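Local structure of segregation and condensation protein A (Bacillus subtilis, 5H66) at residues R27-L33 with D68-T72; M14-V18 with E51-N55. The protein is the kleisin subunit of the bacterial SMC-ScpAB complex, binds the Smc head through its C-terminal domain, and probably acts in chromosome condensation and segregation. The contacts are given in a common frame with arbitrary orientation. Numbering follows the deposited sequence.

Interaction 1 (R27-L33 with D68-T72); sequences RINFMDL and DIYIT
The short, weakly bonded strand 28-29, at the edge of the chain's three-stranded antiparallel sheet in this winged-helix kleisin domain, pairs here with the central strand, 69-73. I28 and N29 are extended and run antiparallel to 69-72, in the register R27–T72, I28–I71, N29–Y70 and F30–I69, before 30-33 turn to helical phi/psi. I71 N donates to I28 O at 2.8 Å, the return bond from I28 N to I71 O (3.0 Å) is bent and weak, and F30 N donates to I69 O at 2.8 Å. N29 and Y70 form the non-hydrogen-bonded pair, CA atoms 4.6 Å apart. With chi1 t, the N29 amide serves two partners: ND2 donates to D68 OD2 at 2.6 Å, while OD1 accepts from M31 N at 2.8 Å, an Asx turn where the strand gives way to the helical turn. On the same face as N29, the extended R27 side chain lays its guanidinium flat on the Y70 ring (chi1 m), planes at 6° and R27 CZ 3.8 Å from the ring centroid, a cation-pi stack. The I28 and I71 side chains share the other face, I28 CG1 lying 3.6 Å from I71 CB, and both touch L21 of helix 11-23. I71 CD1 also lies 3.7 Å from both F30 CB and L33 CD1, at the edge of the F30 ring, whose side chain (chi1 t) runs on to L42, T45, F46 and V49 of helix 39-54. Polar and cation-pi contacts thus hold the more open face, whereas apolar packing joins the other to the helices.

Interaction 2 (M14-V18 with E51-N55); sequences MNEIV and ELMKN
Two helical segments, M14-V18 within helix 11-23 and E51-N55 at the C-terminal end of helix 39-54, meet entirely through side chains. Their closest CA atoms, those of M14 and L52, are 6.9 Å apart, and 254 Å² is buried in all. At E51 the aliphatic part of the side chain makes the contact: CG lies 3.7 Å from M14 SD, while the carboxylate leads away from 14-18. L52, with chi1 m and chi2 t, is the centre of the interface. It points at the other helix and fits among three residues of it, its CD1 3.8 Å from I17 CB and its CD2 3.8 Å from M14 CE and 3.7 Å from V18 CG2. M53 and K54 take no part in the helix pair; M53 packs on I60 of strand 58-62 and on one Smc chain, K54 on two Smc chains, one of which E51 also meets. N55, the first residue to leave helical phi/psi, keeps its backbone N bonded to E51 O at 3.0 Å and brings ND2 to 3.6 Å from M14 CE. That methyl is delivered by a M14 side chain with chi1 m, chi2 t and chi3 p, which carries it past L52 to the helix end. M14 and I17 continue the seam onto A48, one turn before L52. Such apolar packing of one helix on the next builds the hydrophobic core of a winged-helix domain, the fold of kleisin C-terminal domains that bind SMC heads.

How the interactions relate
From the N terminus, helix 11-23 supplies the first half of interaction 2, and the chain then passes into 27-33, the first half of interaction 1. Helix 39-54 follows, and its last turn closes interaction 2 over 32 intervening residues. Strand 58-62 leads on to 69-73, where interaction 1 closes across 34 residues. The segments alternate, so the two loops cross rather than nest. Their centres are 13 Å apart, on opposite sides of the chain's centre, yet they touch where L33 CD1 meets I17 CG2 at 3.7 Å. Interaction 2 joins helix to helix, interaction 1 strand to strand, and L33, in the turn after strand 28-29, links the sheet edge to the helix pair.

Interaction 1 (R27-L33 with D68-T72)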
loop_
_atom_site.group_PDB
_atom_site.type_symbol
_atom_site.label_atom_id
_atom_site.label_comp_id
_atom_site.label_asym_id
_atom_site.label_seq_id
_atom_site.Cartn_x
_atom_site.Cartn_y
_atom_site.Cartn_z
ATOM N N ARG C 27 29.527 9.373 -25.090
ATOM C CA ARG C 27 28.747 9.590 -23.877
ATOM C C ARG C 27 27.952 10.889 -23.901
ATOM O O ARG C 27 28.227 11.786 -24.706
ATOM C CB ARG C 27 29.679 9.613 -22.664
ATOM C CG ARG C 27 29.669 8.383 -21.788
ATOM C CD ARG C 27 30.569 8.635 -20.594
ATOM N NE ARG C 27 30.542 7.549 -19.621
ATOM C CZ ARG C 27 31.032 7.646 -18.389
ATOM N NH1 ARG C 27 31.585 8.783 -17.982
ATOM N NH2 ARG C 27 30.970 6.612 -17.562
ATOM N N ILE C 28 26.972 10.989 -23.008
ATOM C CA ILE C 28 26.331 12.255 -22.663
ATOM C C ILE C 28 25.859 12.159 -21.221
ATOM O O ILE C 28 25.219 11.177 -20.830
ATOM C CB ILE C 28 25.147 12.604 -23.589
ATOM C CG1 ILE C 28 24.403 11.339 -24.014
ATOM C CG2 ILE C 28 25.609 13.421 -24.788
ATOM C CD1 ILE C 28 23.158 11.610 -24.821
ATOM N N ASN C 29 26.193 13.168 -20.422
ATOM C CA ASN C 29 25.600 13.290 -19.099
ATOM C C ASN C 29 24.123 13.635 -19.242
ATOM O O ASN C 29 23.738 14.433 -20.102
ATOM C CB ASN C 29 26.329 14.362 -18.291
ATOM C CG ASN C 29 25.868 14.429 -16.848
ATOM O OD1 ASN C 29 24.736 14.819 -16.558
ATOM N ND2 ASN C 29 26.751 14.052 -15.930
ATOM N N PHE C 30 23.291 13.011 -18.403
ATOM C CA PHE C 30 21.850 13.244 -18.473
ATOM C C PHE C 30 21.521 14.725 -18.326
ATOM O O PHE C 30 20.698 15.263 -19.076
ATOM C CB PHE C 30 21.139 12.420 -17.395
ATOM C CG PHE C 30 19.649 12.634 -17.342
ATOM C CD1 PHE C 30 18.802 11.912 -18.169
ATOM C CD2 PHE C 30 19.096 13.547 -16.458
ATOM C CE1 PHE C 30 17.433 12.101 -18.120
ATOM C CE2 PHE C 30 17.727 13.744 -16.407
ATOM C CZ PHE C 30 16.895 13.017 -17.239
ATOM N N MET C 31 22.166 15.401 -17.375
ATOM C CA MET C 31 21.917 16.821 -17.160
ATOM C C MET C 31 22.318 17.664 -18.364
ATOM O O MET C 31 21.857 18.803 -18.494
ATOM C CB MET C 31 22.660 17.296 -15.911
ATOM C CG MET C 31 22.288 16.547 -14.638
ATOM S SD MET C 31 20.521 16.587 -14.267
ATOM C CE MET C 31 20.336 18.292 -13.751
ATOM N N ASP C 32 23.166 17.130 -19.245
ATOM C CA ASP C 32 23.603 17.848 -20.434
ATOM C C ASP C 32 22.791 17.507 -21.673
ATOM O O ASP C 32 22.871 18.243 -22.663
ATOM C CB ASP C 32 25.086 17.563 -20.708
ATOM C CG ASP C 32 25.998 18.200 -19.679
ATOM O OD1 ASP C 32 25.708 19.339 -19.255
ATOM O OD2 ASP C 32 27.003 17.560 -19.294
ATOM N N LEU C 33 22.018 16.414 -21.635
ATOM C CA LEU C 33 21.154 16.042 -22.753
ATOM C C LEU C 33 20.340 17.222 -23.258
ATOM O O LEU C 33 20.059 17.321 -24.460
ATOM C CB LEU C 33 20.219 14.910 -22.329
ATOM C CG LEU C 33 20.365 13.574 -23.047
ATOM C CD1 LEU C 33 19.328 12.600 -22.522
ATOM C CD2 LEU C 33 20.210 13.770 -24.544
ATOM N N ASP C 68 25.547 10.960 -11.131
ATOM C CA ASP C 68 25.341 11.361 -12.515
ATOM C C ASP C 68 25.046 10.146 -13.389
ATOM O O ASP C 68 25.528 9.038 -13.141
ATOM C CB ASP C 68 26.565 12.117 -13.036
ATOM C CG ASP C 68 26.605 13.561 -12.555
ATOM O OD1 ASP C 68 26.889 13.795 -11.359
ATOM O OD2 ASP C 68 26.343 14.467 -13.374
ATOM N N ILE C 69 24.223 10.363 -14.412
ATOM C CA ILE C 69 23.772 9.313 -15.319
ATOM C C ILE C 69 24.362 9.586 -16.694
ATOM O O ILE C 69 24.227 10.698 -17.224
ATOM C CB ILE C 69 22.235 9.248 -15.388
ATOM C CG1 ILE C 69 21.645 8.985 -13.999
ATOM C CG2 ILE C 69 21.786 8.182 -16.382
ATOM C CD1 ILE C 69 20.276 9.586 -13.793
ATOM N N TYR C 70 25.010 8.579 -17.273
ATOM C CA TYR C 70 25.660 8.707 -18.570
ATOM C C TYR C 70 24.914 7.873 -19.601
ATOM O O TYR C 70 24.584 6.709 -19.348
ATOM C CB TYR C 70 27.133 8.299 -18.482
ATOM C CG TYR C 70 27.910 9.175 -17.519
ATOM C CD1 TYR C 70 28.173 10.508 -17.821
ATOM C CD2 TYR C 70 28.349 8.684 -16.296
ATOM C CE1 TYR C 70 28.866 11.320 -16.939
ATOM C CE2 TYR C 70 29.043 9.489 -15.407
ATOM C CZ TYR C 70 29.298 10.806 -15.733
ATOM O OH TYR C 70 29.987 11.609 -14.850
ATOM N N ILE C 71 24.647 8.479 -20.756
ATOM C CA ILE C 71 23.802 7.909 -21.798
ATOM C C ILE C 71 24.661 7.618 -23.021
ATOM O O ILE C 71 25.505 8.436 -23.408
ATOM C CB ILE C 71 22.649 8.872 -22.147
ATOM C CG1 ILE C 71 21.659 8.975 -20.985
ATOM C CG2 ILE C 71 21.944 8.449 -23.423
ATOM C CD1 ILE C 71 21.443 10.372 -20.479
ATOM N N THR C 72 24.445 6.453 -23.630
ATOM C CA THR C 72 25.165 6.067 -24.837
ATOM C C THR C 72 24.224 5.318 -25.769
ATOM O O THR C 72 23.460 4.454 -25.328
ATOM C CB THR C 72 26.388 5.193 -24.507
ATOM O OG1 THR C 72 27.323 5.951 -23.729
ATOM C CG2 THR C 72 27.071 4.714 -25.780
#

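Interaction 2 (M14-V18 with E51-N55)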
loop_
_atom_site.group_PDB
_atom_site.type_symbol
_atom_site.label_atom_id
_atom_site.label_comp_id
_atom_site.label_asym_id
_atom_site.label_seq_id
_atom_site.Cartn_x
_atom_site.Cartn_y
_atom_site.Cartn_z
ATOM N N MET C 14 11.715 11.262 -26.971
ATOM C CA MET C 14 12.584 10.154 -27.366
ATOM C C MET C 14 13.288 10.436 -28.687
ATOM O O MET C 14 14.470 10.109 -28.853
ATOM C CB MET C 14 11.773 8.862 -27.469
ATOM C CG MET C 14 11.350 8.259 -26.141
ATOM S SD MET C 14 10.144 6.942 -26.387
ATOM C CE MET C 14 11.172 5.673 -27.119
ATOM N N ASN C 15 12.568 11.033 -29.640
ATOM C CA ASN C 15 13.174 11.476 -30.892
ATOM C C ASN C 15 14.412 12.319 -30.631
ATOM O O ASN C 15 15.506 12.020 -31.125
ATOM C CB ASN C 15 12.157 12.283 -31.698
ATOM C CG ASN C 15 11.104 11.417 -32.347
ATOM O OD1 ASN C 15 10.151 11.925 -32.941
ATOM N ND2 ASN C 15 11.270 10.102 -32.247
ATOM N N GLU C 16 14.250 13.378 -29.839
ATOM C CA GLU C 16 15.326 14.337 -29.622
ATOM C C GLU C 16 16.543 13.702 -28.953
ATOM O O GLU C 16 17.678 14.095 -29.248
ATOM C CB GLU C 16 14.798 15.509 -28.794
ATOM C CG GLU C 16 13.494 16.079 -29.339
ATOM C CD GLU C 16 12.802 17.022 -28.372
ATOM O OE1 GLU C 16 13.290 17.189 -27.235
ATOM O OE2 GLU C 16 11.761 17.600 -28.753
ATOM N N ILE C 17 16.344 12.724 -28.060
ATOM C CA ILE C 17 17.489 12.083 -27.416
ATOM C C ILE C 17 18.269 11.241 -28.422
ATOM O O ILE C 17 19.504 11.302 -28.476
ATOM C CB ILE C 17 17.054 11.248 -26.194
ATOM C CG1 ILE C 17 16.298 12.100 -25.171
ATOM C CG2 ILE C 17 18.269 10.653 -25.507
ATOM C CD1 ILE C 17 14.910 12.501 -25.571
ATOM N N VAL C 18 17.563 10.435 -29.221
ATOM C CA VAL C 18 18.226 9.646 -30.258
ATOM C C VAL C 18 18.991 10.558 -31.209
ATOM O O VAL C 18 20.150 10.298 -31.556
ATOM C CB VAL C 18 17.202 8.780 -31.014
ATOM C CG1 VAL C 18 17.822 8.189 -32.276
ATOM C CG2 VAL C 18 16.665 7.681 -30.117
ATOM N N GLU C 51 12.153 4.737 -21.420
ATOM C CA GLU C 51 11.522 4.060 -22.547
ATOM C C GLU C 51 12.556 3.646 -23.588
ATOM O O GLU C 51 12.446 2.568 -24.185
ATOM C CB GLU C 51 10.456 4.958 -23.173
ATOM C CG GLU C 51 9.453 4.211 -24.042
ATOM C CD GLU C 51 8.504 3.359 -23.228
ATOM O OE1 GLU C 51 8.111 3.802 -22.125
ATOM O OE2 GLU C 51 8.148 2.253 -23.687
ATOM N N LEU C 52 13.566 4.489 -23.820
ATOM C CA LEU C 52 14.628 4.126 -24.755
ATOM C C LEU C 52 15.416 2.927 -24.245
ATOM O O LEU C 52 15.803 2.050 -25.027
ATOM C CB LEU C 52 15.549 5.321 -24.995
ATOM C CG LEU C 52 14.944 6.434 -25.858
ATOM C CD1 LEU C 52 15.708 7.727 -25.676
ATOM C CD2 LEU C 52 14.918 6.022 -27.321
ATOM N N MET C 53 15.655 2.870 -22.930
ATOM C CA MET C 53 16.267 1.689 -22.331
ATOM C C MET C 53 15.432 0.441 -22.595
ATOM O O MET C 53 15.979 -0.635 -22.866
ATOM C CB MET C 53 16.447 1.898 -20.825
ATOM C CG MET C 53 17.430 2.990 -20.465
ATOM S SD MET C 53 17.362 3.506 -18.731
ATOM C CE MET C 53 18.104 2.088 -17.929
ATOM N N LYS C 54 14.104 0.566 -22.516
ATOM C CA LYS C 54 13.235 -0.588 -22.722
ATOM C C LYS C 54 13.245 -1.054 -24.174
ATOM O O LYS C 54 13.052 -2.243 -24.445
ATOM C CB LYS C 54 11.810 -0.253 -22.277
ATOM C CG LYS C 54 10.849 -1.427 -22.326
ATOM C CD LYS C 54 9.404 -0.955 -22.352
ATOM C CE LYS C 54 8.459 -2.099 -22.692
ATOM N NZ LYS C 54 7.033 -1.682 -22.630
ATOM N N ASN C 55 13.459 -0.140 -25.115
ATOM C CA ASN C 55 13.532 -0.483 -26.528
ATOM C C ASN C 55 14.953 -0.784 -26.984
ATOM O O ASN C 55 15.207 -0.820 -28.194
ATOM C CB ASN C 55 12.934 0.643 -27.375
ATOM C CG ASN C 55 11.458 0.846 -27.104
ATOM O OD1 ASN C 55 10.767 -0.068 -26.645
ATOM N ND2 ASN C 55 10.964 2.047 -27.382
#